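Local coordinates for HP0420 homologue (Helicobacter felis, PDB 3LW3), which is of unknown function but adopts a hotdog fold, an antiparallel sheet wrapped round a long helix, and pairs with a second copy in its assembly, at residues Phe98-Thr103 against Ile112-Glu117. Sequence-based numbering, arbitrary orientation.
Sequences FNATIT and IRVEGE
In the beta hairpin at the middle of the hotdog-fold sheet, N99 and T101 pair with E115 and R113 as the hydrogen-bonded pairs of an antiparallel ladder. N99 N reaches E115 O at 2.9 Å, nearly straight at 172°, and E115 N returns to N99 O; T101 and R113 exchange a second such pair. A100 with V114, between them, and F98 with G116 and I102 with I112, at the two ends, are the non-hydrogen-bonded pairs; on their face F98 and A100 meet helix 57-72. There A100 CB touches two branched neighbours, 3.7 Å from I112 CG2 and 3.8 Å from V114 CG2. F98 CG, beside the backbone N (chi1 -65°), carries the ring to the G116 side, where CD1 comes 3.8 Å from G116 CA; V114 CG1 lies at the ring edge and F124 packs edge-to-face. The face carrying N99, T101, R113 and E115 is largely polar: R113 NE forms a salt bridge with D127, and N99 OD1 is hydrogen-bonded to T39 OG1. Nearer the turn, R113 CB makes apolar contact with T103 CG2. N99 ND2 donates to a water 3.0 Å away, which donates to E115 OE1 at 3.1 Å and weakly to E117 OE2.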
# COMPACT_ATOMS: atom_id res chain seq x y z
N PHE B 98 -0.22 -13.33 -2.46
CA PHE B 98 -0.40 -12.84 -1.11
C PHE B 98 -1.53 -13.57 -0.43
O PHE B 98 -2.68 -13.49 -0.88
CB PHE B 98 -0.71 -11.34 -1.09
CG PHE B 98 0.44 -10.48 -1.61
CD1 PHE B 98 1.37 -9.92 -0.72
CD2 PHE B 98 0.59 -10.25 -2.97
CE1 PHE B 98 2.40 -9.13 -1.20
CE2 PHE B 98 1.68 -9.44 -3.44
CZ PHE B 98 2.53 -8.88 -2.55
N ASN B 99 -1.21 -14.26 0.66
CA ASN B 99 -2.16 -15.08 1.42
C ASN B 99 -2.44 -14.41 2.76
O ASN B 99 -1.52 -14.28 3.58
CB ASN B 99 -1.55 -16.47 1.63
CG ASN B 99 -1.17 -17.15 0.32
OD1 ASN B 99 -1.93 -17.12 -0.65
ND2 ASN B 99 0.03 -17.75 0.26
N ALA B 100 -3.69 -13.97 2.96
CA ALA B 100 -4.13 -13.28 4.19
C ALA B 100 -4.86 -14.29 5.08
O ALA B 100 -5.69 -15.09 4.61
CB ALA B 100 -5.06 -12.19 3.85
N THR B 101 -4.68 -14.14 6.38
CA THR B 101 -5.42 -14.95 7.36
C THR B 101 -5.74 -14.05 8.56
O THR B 101 -4.85 -13.38 9.12
CB THR B 101 -4.59 -16.16 7.85
OG1 THR B 101 -4.13 -16.95 6.75
CG2 THR B 101 -5.43 -17.05 8.88
N ILE B 102 -7.00 -14.03 9.00
CA ILE B 102 -7.34 -13.23 10.20
C ILE B 102 -6.67 -13.89 11.41
O ILE B 102 -6.75 -15.14 11.56
CB ILE B 102 -8.87 -13.27 10.46
CG1 ILE B 102 -9.65 -12.58 9.30
CG2 ILE B 102 -9.19 -12.63 11.77
CD1 ILE B 102 -11.12 -12.90 9.32
N THR B 103 -6.01 -13.10 12.24
CA THR B 103 -5.39 -13.60 13.48
C THR B 103 -6.16 -13.23 14.78
O THR B 103 -6.12 -13.96 15.77
CB THR B 103 -3.89 -13.23 13.56
OG1 THR B 103 -3.77 -11.81 13.55
CG2 THR B 103 -3.12 -13.88 12.36
N ILE B 112 -5.02 -8.98 10.68
CA ILE B 112 -4.91 -9.92 9.57
C ILE B 112 -3.42 -10.02 9.24
O ILE B 112 -2.73 -8.99 9.09
CB ILE B 112 -5.72 -9.48 8.30
CG1 ILE B 112 -7.24 -9.48 8.53
CG2 ILE B 112 -5.48 -10.43 7.11
CD1 ILE B 112 -7.76 -8.66 9.54
N ARG B 113 -2.92 -11.24 9.15
CA ARG B 113 -1.53 -11.49 8.79
C ARG B 113 -1.47 -11.83 7.30
O ARG B 113 -2.29 -12.60 6.80
CB ARG B 113 -1.00 -12.65 9.65
CG ARG B 113 0.17 -13.38 9.10
CD ARG B 113 1.43 -12.83 9.54
NE ARG B 113 1.43 -12.43 10.95
CZ ARG B 113 2.21 -12.95 11.90
NH1 ARG B 113 3.06 -13.95 11.62
NH2 ARG B 113 2.13 -12.47 13.14
N VAL B 114 -0.51 -11.25 6.59
CA VAL B 114 -0.37 -11.48 5.15
C VAL B 114 1.05 -11.96 4.85
O VAL B 114 2.02 -11.40 5.36
CB VAL B 114 -0.71 -10.24 4.30
CG1 VAL B 114 -0.56 -10.56 2.84
CG2 VAL B 114 -2.15 -9.79 4.55
N GLU B 115 1.17 -13.04 4.10
CA GLU B 115 2.50 -13.48 3.64
C GLU B 115 2.47 -13.45 2.14
O GLU B 115 1.50 -13.89 1.51
CB GLU B 115 2.80 -14.88 4.09
CG GLU B 115 2.88 -14.99 5.58
CD GLU B 115 3.25 -16.37 6.05
OE1 GLU B 115 3.24 -17.34 5.25
OE2 GLU B 115 3.54 -16.49 7.26
N GLY B 116 3.52 -12.92 1.54
CA GLY B 116 3.61 -12.92 0.09
C GLY B 116 4.67 -13.90 -0.33
O GLY B 116 5.78 -13.91 0.28
N GLU B 117 4.36 -14.72 -1.34
CA GLU B 117 5.31 -15.74 -1.78
C GLU B 117 5.56 -15.71 -3.27
O GLU B 117 4.64 -15.54 -4.07
CB GLU B 117 4.82 -17.12 -1.43
CG GLU B 117 4.57 -17.37 0.03
CD GLU B 117 4.07 -18.80 0.22
OE1 GLU B 117 3.48 -19.40 -0.72
OE2 GLU B 117 4.24 -19.31 1.35
O HOH W 1 1.39 -18.15 2.94